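Local coordinates for stress response kinase A (Escherichia coli, PDB 1ZYL), which phosphorylates itself and other proteins on serine and threonine using ATP, and probably helps the cell withstand oxidative and envelope stress, at residues N35-R40 with K292-L297; K158-A163 with R273-L278; A279-R284 with P288-N293. All coordinates share one frame; numbering follows the deposited sequence.

Contact 1: residues N35-R40 with K292-L297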
loop_
_atom_site.group_PDB
_atom_site.type_symbol
_atom_site.label_atom_id
_atom_site.label_comp_id
_atom_site.label_asym_id
_atom_site.label_seq_id
_atom_site.Cartn_x
_atom_site.Cartn_y
_atom_site.Cartn_z
ATOM N N ASN A 35 -4.134 -4.024 -15.234
ATOM C CA ASN A 35 -2.868 -3.379 -14.937
ATOM C C ASN A 35 -2.631 -3.083 -13.458
ATOM O O ASN A 35 -3.361 -2.320 -12.828
ATOM C CB ASN A 35 -2.702 -2.090 -15.768
ATOM C CG ASN A 35 -3.463 -0.905 -15.189
ATOM O OD1 ASN A 35 -4.693 -0.903 -15.138
ATOM N ND2 ASN A 35 -2.727 0.112 -14.750
ATOM N N SER A 36 -1.603 -3.730 -12.919
ATOM C CA SER A 36 -1.163 -3.558 -11.542
ATOM C C SER A 36 0.352 -3.642 -11.646
ATOM O O SER A 36 0.875 -4.572 -12.251
ATOM C CB SER A 36 -1.673 -4.683 -10.649
ATOM O OG SER A 36 -1.009 -4.651 -9.392
ATOM N N TYR A 37 1.058 -2.681 -11.067
ATOM C CA TYR A 37 2.512 -2.675 -11.146
ATOM C C TYR A 37 3.208 -3.730 -10.292
ATOM O O TYR A 37 4.094 -4.434 -10.776
ATOM C CB TYR A 37 3.060 -1.295 -10.761
ATOM C CG TYR A 37 2.740 -0.192 -11.736
ATOM C CD1 TYR A 37 3.100 -0.299 -13.076
ATOM C CD2 TYR A 37 2.078 0.964 -11.318
ATOM C CE1 TYR A 37 2.808 0.717 -13.978
ATOM C CE2 TYR A 37 1.779 1.986 -12.210
ATOM C CZ TYR A 37 2.144 1.856 -13.540
ATOM O OH TYR A 37 1.830 2.848 -14.440
ATOM N N GLU A 38 2.811 -3.830 -9.025
ATOM C CA GLU A 38 3.440 -4.762 -8.092
ATOM C C GLU A 38 3.427 -6.217 -8.511
ATOM O O GLU A 38 4.482 -6.851 -8.620
ATOM C CB GLU A 38 2.809 -4.656 -6.705
ATOM C CG GLU A 38 3.570 -5.455 -5.659
ATOM C CD GLU A 38 5.029 -5.025 -5.561
ATOM O OE1 GLU A 38 5.353 -4.190 -4.689
ATOM O OE2 GLU A 38 5.849 -5.510 -6.370
ATOM N N ASN A 39 2.228 -6.751 -8.726
ATOM C CA ASN A 39 2.081 -8.141 -9.122
ATOM C C ASN A 39 1.341 -8.225 -10.454
ATOM O O ASN A 39 0.716 -7.262 -10.882
ATOM C CB ASN A 39 1.296 -8.902 -8.055
ATOM C CG ASN A 39 1.660 -8.480 -6.643
ATOM O OD1 ASN A 39 2.764 -8.749 -6.162
ATOM N ND2 ASN A 39 0.720 -7.814 -5.966
ATOM N N ARG A 40 1.415 -9.386 -11.097
ATOM C CA ARG A 40 0.741 -9.622 -12.371
ATOM C C ARG A 40 -0.664 -10.182 -12.123
ATOM O O ARG A 40 -0.813 -11.284 -11.603
ATOM C CB ARG A 40 1.557 -10.614 -13.212
ATOM C CG ARG A 40 2.537 -9.982 -14.208
ATOM C CD ARG A 40 1.755 -9.243 -15.282
ATOM N NE ARG A 40 2.526 -8.984 -16.496
ATOM C CZ ARG A 40 2.022 -8.411 -17.589
ATOM N NH1 ARG A 40 2.792 -8.213 -18.649
ATOM N NH2 ARG A 40 0.749 -8.028 -17.624
ATOM N N LYS A 292 8.848 1.877 -18.682
ATOM C CA LYS A 292 7.774 2.129 -19.626
ATOM C C LYS A 292 6.780 3.160 -19.089
ATOM O O LYS A 292 6.101 3.839 -19.856
ATOM C CB LYS A 292 7.034 0.816 -19.912
ATOM C CG LYS A 292 6.543 0.639 -21.327
ATOM C CD LYS A 292 5.572 1.710 -21.738
ATOM C CE LYS A 292 5.099 1.480 -23.160
ATOM N NZ LYS A 292 4.252 2.602 -23.623
ATOM N N ASN A 293 6.697 3.282 -17.771
ATOM C CA ASN A 293 5.746 4.202 -17.181
ATOM C C ASN A 293 6.382 5.339 -16.382
ATOM O O ASN A 293 5.792 6.422 -16.236
ATOM C CB ASN A 293 4.762 3.401 -16.322
ATOM C CG ASN A 293 3.918 2.421 -17.151
ATOM O OD1 ASN A 293 2.994 2.822 -17.864
ATOM N ND2 ASN A 293 4.247 1.133 -17.065
ATOM N N PHE A 294 7.599 5.113 -15.898
ATOM C CA PHE A 294 8.306 6.124 -15.113
ATOM C C PHE A 294 9.604 6.554 -15.810
ATOM O O PHE A 294 10.643 6.720 -15.163
ATOM C CB PHE A 294 8.623 5.549 -13.730
ATOM C CG PHE A 294 7.464 4.831 -13.092
ATOM C CD1 PHE A 294 6.489 5.532 -12.400
ATOM C CD2 PHE A 294 7.348 3.455 -13.193
ATOM C CE1 PHE A 294 5.420 4.873 -11.818
ATOM C CE2 PHE A 294 6.281 2.785 -12.615
ATOM C CZ PHE A 294 5.315 3.494 -11.925
ATOM N N PRO A 295 9.544 6.779 -17.135
ATOM C CA PRO A 295 10.710 7.183 -17.931
ATOM C C PRO A 295 11.553 8.296 -17.311
ATOM O O PRO A 295 12.773 8.270 -17.391
ATOM C CB PRO A 295 10.094 7.619 -19.254
ATOM C CG PRO A 295 8.747 6.928 -19.279
ATOM C CD PRO A 295 8.298 7.048 -17.877
ATOM N N TRP A 296 10.901 9.273 -16.697
ATOM C CA TRP A 296 11.599 10.402 -16.086
ATOM C C TRP A 296 12.576 10.004 -14.990
ATOM O O TRP A 296 13.565 10.693 -14.758
ATOM C CB TRP A 296 10.588 11.407 -15.514
ATOM C CG TRP A 296 9.212 10.837 -15.362
ATOM C CD1 TRP A 296 8.251 10.733 -16.329
ATOM C CD2 TRP A 296 8.664 10.231 -14.189
ATOM N NE1 TRP A 296 7.141 10.099 -15.830
ATOM C CE2 TRP A 296 7.369 9.778 -14.518
ATOM C CE3 TRP A 296 9.142 10.027 -12.891
ATOM C CZ2 TRP A 296 6.547 9.130 -13.596
ATOM C CZ3 TRP A 296 8.320 9.381 -11.967
ATOM C CH2 TRP A 296 7.039 8.940 -12.328
ATOM N N LEU A 297 12.298 8.893 -14.320
ATOM C CA LEU A 297 13.146 8.425 -13.232
ATOM C C LEU A 297 14.625 8.592 -13.563
ATOM O O LEU A 297 15.462 8.623 -12.671
ATOM C CB LEU A 297 12.843 6.955 -12.924
ATOM C CG LEU A 297 12.838 6.507 -11.458
ATOM C CD1 LEU A 297 14.201 6.706 -10.837
ATOM C CD2 LEU A 297 11.792 7.298 -10.691
#

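Contact 2: residues K158-A163 with R273-L278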
loop_
_atom_site.group_PDB
_atom_site.type_symbol
_atom_site.label_atom_id
_atom_site.label_comp_id
_atom_site.label_asym_id
_atom_site.label_seq_id
_atom_site.Cartn_x
_atom_site.Cartn_y
_atom_site.Cartn_z
ATOM N N LYS A 158 20.207 3.261 1.892
ATOM C CA LYS A 158 21.333 2.398 1.535
ATOM C C LYS A 158 21.341 2.137 0.034
ATOM O O LYS A 158 22.394 2.115 -0.592
ATOM C CB LYS A 158 21.260 1.063 2.274
ATOM C CG LYS A 158 21.539 1.154 3.750
ATOM C CD LYS A 158 21.461 -0.218 4.404
ATOM C CE LYS A 158 21.626 -0.114 5.908
ATOM N NZ LYS A 158 22.847 0.671 6.268
ATOM N N LEU A 159 20.163 1.924 -0.538
ATOM C CA LEU A 159 20.067 1.690 -1.962
ATOM C C LEU A 159 20.527 2.975 -2.648
ATOM O O LEU A 159 21.409 2.954 -3.500
ATOM C CB LEU A 159 18.624 1.385 -2.341
ATOM C CG LEU A 159 18.385 0.780 -3.722
ATOM C CD1 LEU A 159 19.159 -0.524 -3.818
ATOM C CD2 LEU A 159 16.897 0.536 -3.948
ATOM N N PHE A 160 19.933 4.097 -2.252
ATOM C CA PHE A 160 20.269 5.399 -2.817
ATOM C C PHE A 160 21.778 5.611 -2.958
ATOM O O PHE A 160 22.245 6.186 -3.943
ATOM C CB PHE A 160 19.692 6.525 -1.945
ATOM C CG PHE A 160 18.184 6.571 -1.900
ATOM C CD1 PHE A 160 17.536 7.496 -1.082
ATOM C CD2 PHE A 160 17.409 5.704 -2.662
ATOM C CE1 PHE A 160 16.147 7.556 -1.024
ATOM C CE2 PHE A 160 16.018 5.758 -2.607
ATOM C CZ PHE A 160 15.390 6.688 -1.784
ATOM N N GLU A 161 22.535 5.149 -1.968
ATOM C CA GLU A 161 23.982 5.312 -1.974
ATOM C C GLU A 161 24.621 4.777 -3.244
ATOM O O GLU A 161 25.244 5.523 -3.998
ATOM C CB GLU A 161 24.596 4.599 -0.781
ATOM C CG GLU A 161 26.072 4.856 -0.618
ATOM C CD GLU A 161 26.360 6.239 -0.081
ATOM O OE1 GLU A 161 27.540 6.642 -0.072
ATOM O OE2 GLU A 161 25.406 6.925 0.338
ATOM N N ASP A 162 24.453 3.476 -3.471
ATOM C CA ASP A 162 25.011 2.783 -4.635
ATOM C C ASP A 162 24.011 2.700 -5.796
ATOM O O ASP A 162 24.042 1.753 -6.595
ATOM C CB ASP A 162 25.422 1.377 -4.205
ATOM C CG ASP A 162 26.301 1.388 -2.965
ATOM O OD1 ASP A 162 26.145 0.487 -2.107
ATOM O OD2 ASP A 162 27.152 2.299 -2.853
ATOM N N ALA A 163 23.152 3.715 -5.887
ATOM C CA ALA A 163 22.084 3.805 -6.884
ATOM C C ALA A 163 22.410 3.654 -8.370
ATOM O O ALA A 163 21.820 2.806 -9.039
ATOM C CB ALA A 163 21.305 5.103 -6.673
ATOM N N ARG A 273 6.588 7.255 3.282
ATOM C CA ARG A 273 6.079 6.713 2.026
ATOM C C ARG A 273 6.827 7.343 0.864
ATOM O O ARG A 273 7.006 6.740 -0.201
ATOM C CB ARG A 273 4.585 7.015 1.882
ATOM C CG ARG A 273 3.980 6.522 0.574
ATOM C CD ARG A 273 2.557 7.011 0.385
ATOM N NE ARG A 273 1.567 5.968 0.624
ATOM C CZ ARG A 273 1.175 5.084 -0.290
ATOM N NH1 ARG A 273 1.691 5.120 -1.514
ATOM N NH2 ARG A 273 0.264 4.166 0.021
ATOM N N LEU A 274 7.267 8.573 1.079
ATOM C CA LEU A 274 7.970 9.299 0.047
ATOM C C LEU A 274 9.312 8.675 -0.254
ATOM O O LEU A 274 9.605 8.347 -1.403
ATOM C CB LEU A 274 8.150 10.753 0.467
ATOM C CG LEU A 274 7.585 11.803 -0.480
ATOM C CD1 LEU A 274 6.168 11.458 -0.879
ATOM C CD2 LEU A 274 7.637 13.135 0.214
ATOM N N VAL A 275 10.125 8.499 0.776
ATOM C CA VAL A 275 11.439 7.931 0.569
ATOM C C VAL A 275 11.409 6.453 0.186
ATOM O O VAL A 275 12.241 6.002 -0.594
ATOM C CB VAL A 275 12.324 8.157 1.804
ATOM C CG1 VAL A 275 11.546 7.828 3.042
ATOM C CG2 VAL A 275 13.575 7.308 1.719
ATOM N N TYR A 276 10.454 5.694 0.707
ATOM C CA TYR A 276 10.398 4.283 0.356
ATOM C C TYR A 276 10.024 4.103 -1.112
ATOM O O TYR A 276 10.596 3.262 -1.811
ATOM C CB TYR A 276 9.388 3.524 1.232
ATOM C CG TYR A 276 9.275 2.050 0.873
ATOM C CD1 TYR A 276 10.313 1.157 1.158
ATOM C CD2 TYR A 276 8.161 1.563 0.192
ATOM C CE1 TYR A 276 10.245 -0.185 0.766
ATOM C CE2 TYR A 276 8.080 0.227 -0.203
ATOM C CZ TYR A 276 9.124 -0.643 0.084
ATOM O OH TYR A 276 9.044 -1.964 -0.316
ATOM N N TYR A 277 9.062 4.897 -1.571
ATOM C CA TYR A 277 8.587 4.825 -2.951
ATOM C C TYR A 277 9.691 4.980 -4.002
ATOM O O TYR A 277 9.574 4.483 -5.126
ATOM C CB TYR A 277 7.495 5.877 -3.161
ATOM C CG TYR A 277 7.041 6.039 -4.584
ATOM C CD1 TYR A 277 7.690 6.917 -5.441
ATOM C CD2 TYR A 277 5.951 5.325 -5.076
ATOM C CE1 TYR A 277 7.269 7.091 -6.760
ATOM C CE2 TYR A 277 5.513 5.487 -6.403
ATOM C CZ TYR A 277 6.181 6.376 -7.237
ATOM O OH TYR A 277 5.765 6.563 -8.535
ATOM N N LEU A 278 10.763 5.668 -3.638
ATOM C CA LEU A 278 11.853 5.860 -4.573
ATOM C C LEU A 278 12.641 4.573 -4.699
ATOM O O LEU A 278 13.070 4.215 -5.790
ATOM C CB LEU A 278 12.762 7.007 -4.121
ATOM C CG LEU A 278 12.599 8.351 -4.841
ATOM C CD1 LEU A 278 11.187 8.867 -4.704
ATOM C CD2 LEU A 278 13.576 9.342 -4.265
#

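Contact 3: residues A279-R284 with P288-N293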
loop_
_atom_site.group_PDB
_atom_site.type_symbol
_atom_site.label_atom_id
_atom_site.label_comp_id
_atom_site.label_asym_id
_atom_site.label_seq_id
_atom_site.Cartn_x
_atom_site.Cartn_y
_atom_site.Cartn_z
ATOM N N ALA A 279 12.832 3.872 -3.586
ATOM C CA ALA A 279 13.567 2.611 -3.614
ATOM C C ALA A 279 12.693 1.555 -4.292
ATOM O O ALA A 279 13.172 0.707 -5.050
ATOM C CB ALA A 279 13.926 2.175 -2.195
ATOM N N TRP A 280 11.399 1.628 -4.010
ATOM C CA TRP A 280 10.432 0.700 -4.571
ATOM C C TRP A 280 10.548 0.705 -6.086
ATOM O O TRP A 280 10.688 -0.346 -6.692
ATOM C CB TRP A 280 9.021 1.109 -4.143
ATOM C CG TRP A 280 7.951 0.214 -4.630
ATOM C CD1 TRP A 280 7.572 -0.975 -4.094
ATOM C CD2 TRP A 280 7.092 0.448 -5.747
ATOM N NE1 TRP A 280 6.516 -1.503 -4.802
ATOM C CE2 TRP A 280 6.203 -0.648 -5.825
ATOM C CE3 TRP A 280 6.983 1.475 -6.689
ATOM C CZ2 TRP A 280 5.209 -0.743 -6.815
ATOM C CZ3 TRP A 280 5.993 1.382 -7.674
ATOM C CH2 TRP A 280 5.121 0.280 -7.725
ATOM N N LEU A 281 10.485 1.888 -6.691
ATOM C CA LEU A 281 10.606 2.018 -8.146
ATOM C C LEU A 281 11.962 1.523 -8.591
ATOM O O LEU A 281 12.067 0.690 -9.478
ATOM C CB LEU A 281 10.463 3.469 -8.580
ATOM C CG LEU A 281 9.068 4.078 -8.571
ATOM C CD1 LEU A 281 9.195 5.580 -8.670
ATOM C CD2 LEU A 281 8.246 3.519 -9.718
ATOM N N MET A 282 13.006 2.050 -7.968
ATOM C CA MET A 282 14.362 1.652 -8.299
ATOM C C MET A 282 14.530 0.131 -8.288
ATOM O O MET A 282 14.971 -0.442 -9.274
ATOM C CB MET A 282 15.352 2.304 -7.323
ATOM C CG MET A 282 15.302 3.835 -7.327
ATOM S SD MET A 282 16.505 4.667 -6.255
ATOM C CE MET A 282 17.858 4.761 -7.354
ATOM N N ARG A 283 14.159 -0.525 -7.192
ATOM C CA ARG A 283 14.322 -1.976 -7.089
ATOM C C ARG A 283 13.652 -2.791 -8.181
ATOM O O ARG A 283 14.122 -3.871 -8.523
ATOM C CB ARG A 283 13.834 -2.481 -5.731
ATOM C CG ARG A 283 14.775 -2.194 -4.575
ATOM C CD ARG A 283 14.058 -2.347 -3.244
ATOM N NE ARG A 283 14.859 -1.823 -2.141
ATOM C CZ ARG A 283 14.376 -1.491 -0.947
ATOM N NH1 ARG A 283 15.190 -1.026 -0.012
ATOM N NH2 ARG A 283 13.080 -1.617 -0.691
ATOM N N ARG A 284 12.571 -2.267 -8.733
ATOM C CA ARG A 284 11.820 -2.955 -9.773
ATOM C C ARG A 284 12.155 -2.447 -11.174
ATOM O O ARG A 284 11.432 -2.711 -12.125
ATOM C CB ARG A 284 10.325 -2.766 -9.510
ATOM C CG ARG A 284 9.880 -3.316 -8.179
ATOM C CD ARG A 284 8.519 -2.785 -7.737
ATOM N NE ARG A 284 7.934 -3.647 -6.711
ATOM C CZ ARG A 284 8.484 -3.899 -5.521
ATOM N NH1 ARG A 284 7.864 -4.713 -4.673
ATOM N NH2 ARG A 284 9.636 -3.333 -5.164
ATOM N N PRO A 288 10.363 -4.400 -17.307
ATOM C CA PRO A 288 10.051 -3.553 -18.466
ATOM C C PRO A 288 9.019 -2.476 -18.171
ATOM O O PRO A 288 9.165 -1.327 -18.580
ATOM C CB PRO A 288 9.551 -4.555 -19.490
ATOM C CG PRO A 288 10.394 -5.763 -19.195
ATOM C CD PRO A 288 10.380 -5.824 -17.684
ATOM N N ALA A 289 7.979 -2.860 -17.444
ATOM C CA ALA A 289 6.891 -1.956 -17.081
ATOM C C ALA A 289 7.286 -0.655 -16.361
ATOM O O ALA A 289 6.595 0.356 -16.491
ATOM C CB ALA A 289 5.877 -2.708 -16.249
ATOM N N PHE A 290 8.382 -0.665 -15.607
ATOM C CA PHE A 290 8.788 0.537 -14.895
ATOM C C PHE A 290 9.504 1.594 -15.748
ATOM O O PHE A 290 9.362 2.786 -15.498
ATOM C CB PHE A 290 9.599 0.155 -13.656
ATOM C CG PHE A 290 8.767 -0.483 -12.578
ATOM C CD1 PHE A 290 8.184 -1.732 -12.777
ATOM C CD2 PHE A 290 8.508 0.188 -11.383
ATOM C CE1 PHE A 290 7.352 -2.301 -11.807
ATOM C CE2 PHE A 290 7.673 -0.379 -10.406
ATOM C CZ PHE A 290 7.096 -1.623 -10.623
ATOM N N PRO A 291 10.309 1.182 -16.740
ATOM C CA PRO A 291 10.926 2.267 -17.508
ATOM C C PRO A 291 9.869 2.706 -18.535
ATOM O O PRO A 291 9.974 3.753 -19.168
ATOM C CB PRO A 291 12.118 1.585 -18.182
ATOM C CG PRO A 291 12.423 0.447 -17.300
ATOM C CD PRO A 291 11.058 -0.068 -16.942
ATOM N N LYS A 292 8.848 1.877 -18.682
ATOM C CA LYS A 292 7.774 2.129 -19.626
ATOM C C LYS A 292 6.780 3.160 -19.089
ATOM O O LYS A 292 6.101 3.839 -19.856
ATOM C CB LYS A 292 7.034 0.816 -19.912
ATOM C CG LYS A 292 6.543 0.639 -21.327
ATOM C CD LYS A 292 5.572 1.710 -21.738
ATOM C CE LYS A 292 5.099 1.480 -23.160
ATOM N NZ LYS A 292 4.252 2.602 -23.623
ATOM N N ASN A 293 6.697 3.282 -17.771
ATOM C CA ASN A 293 5.746 4.202 -17.181
ATOM C C ASN A 293 6.382 5.339 -16.382
ATOM O O ASN A 293 5.792 6.422 -16.236
ATOM C CB ASN A 293 4.762 3.401 -16.322
ATOM C CG ASN A 293 3.918 2.421 -17.151
ATOM O OD1 ASN A 293 2.994 2.822 -17.864
ATOM N ND2 ASN A 293 4.247 1.133 -17.065
#

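Contact 1: residues N35-R40 with K292-L297
Tyr37 reaches across to Asn293 and Phe294, and these two neighbours meet its ring in different ways. The tyrosine sits in the loop between strands 32-34 and 40-44, which probably corresponds to the glycine-rich nucleotide loop of protein kinases; Ser36 beside it is an inferred ATP site. The compact part is aromatic. Phe294 turns its edge to one face of Tyr37, with ring centroids 5.2 Å apart and planes at 54°, so the pair is edge-to-face. Phe294 CZ lies 3.9 Å from Tyr37 CE2, over the rim of the tyrosine ring. Phe294 is buried, backed by Tyr277 and Leu281 of helix 266-283. The other part is looser: Tyr37 is exposed, and the amide of the partly exposed Asn293 comes to the ring edge, ND2 lying 3.4 Å from Tyr37 CE1, with the amide plane turned 63° from the ring. With CG anti to the carbonyl carbon (chi1 -64°), Asn293 brings its amide to this edge while ND2 still donates to Ala289 O. An alanine at Asn293 is likely to deprive Ala289 O of this donor and leave the Tyr37 edge without its amide neighbour. With neither a hydrogen bond nor a salt bridge between them, the segments meet through ring packing and an amide at a ring edge; polar hold on this loop comes instead from residues such as Glu38, salt-bridged to Arg284, Arg58 and Arg61.

Contact 2: residues K158-A163 with R273-L278
Phe160 and Leu278 mark the nearest approach of the two backbones, their CA atoms 8.6 Å apart, where the last turn of helix 149-161 lies against the middle of helix 266-283. This is helix-on-helix packing in the helical lobe of a kinase-like fold, that of the aminoglycoside phosphotransferase family, and it joins parts of the chain more than a hundred residues apart. The first helix gives one large side chain and the second gives two residues a turn apart, Val275 and Leu278. Phe160 CG is anti to its carbonyl carbon (chi1 -65°), which sends the ring out from its own helix and across both partners at about a right angle. On one flank, Phe160 CE1 meets Val275 CG2 at 3.8 Å; this methyl is the valine branch that lies trans to the backbone N, while CG1 stands between N and the carbonyl carbon. On the other flank, Phe160 CE2 lies 3.8 Å from Leu278 CB. All three residues are buried, and carbon-to-carbon contact carries most of the join. Phe174 of helix 171-188 meets the Phe160 ring edge-to-face and also touches Leu278, so a third helix closes over the same place. Elsewhere on the 273-278 segment, Arg273 makes a salt bridge through NH2 with OD2 of Asp201, the inferred proton acceptor, so the helix that receives Phe160 also reaches the catalytic region. The ring tip itself has two close neighbours. Phe160 CZ is 3.5 Å from Leu278 CB. The backbone oxygen Val275 O lies 3.4 Å from Phe160 CZ, near the plane of the ring.

Contact 3: residues A279-R284 with P288-N293
Phe290 fills the angle between helix 266-283 and the short helix 289-293, and it touches three residues at the end of the longer one: Trp280, Leu281 and Arg284. The CA atoms of Arg284 and Phe290 are 6.9 Å apart, while Arg284 has already left helical backbone angles, so the chain is turning here. With CG anti to its carbonyl carbon (chi1 -71°), Phe290 sends its ring toward the end of helix 266-283. Followed outward, Phe290 CB lies near the carbonyl oxygen of Arg284, and Phe290 CG and CD1 are each 3.5 Å from Arg284 O. Phe290 CD2 meets a leucine methyl, Leu281 CD2, at 3.7 Å and near the ring plane. Further out, CE1 lies by Arg284 CB, while Phe290 CE2 is 3.7 Å from Trp280 CZ3 and over a face of the indole. The Phe290 ring and the six-membered ring of Trp280 have centroids 5.4 Å apart and planes at 62°, an edge-to-face pair in which Phe290 supplies the edge. At the tip, Phe290 CZ reaches Arg284 CD at 3.4 Å. Arg284 also covers one face of the Phe290 ring: its CB stands 3.6 Å from the centroid and 12° off the ring normal, a CH-pi contact. Beyond CD the arginine leads away, its guanidinium laying one face over Trp280 NE1; Glu38 is the polar partner of both. The buried Phe290 thus wedges helix 289-293 against the end of helix 266-283, with Phe294 meeting it from farther along the chain and the loop after strand 32-34 lying beyond the tryptophan and arginine.

In the fold
Helix 266-283 relates all three: contact 2 uses its middle, contact 3 its end, and contact 1 the 292-297 segment beyond it, whose Phe294 packs on Tyr277 and Leu281 of the helix. Contacts 1 and 3 share Lys292 and Asn293, and their centres lie about 6 Å apart. The centres of contacts 1 and 2 are about 17 Å apart, those of contacts 2 and 3 about 13 Å. A polar link joins the near pair, for Glu38 OE1 makes a salt bridge with Arg284 NH1 at 2.6 Å and a probable hydrogen bond with Trp280 NE1 at 2.9 Å. This cluster borders the catalytic cleft: the Trp280 side chain is about 8 Å from those of Ser36 and Asp201, the inferred ATP and proton-acceptor sites.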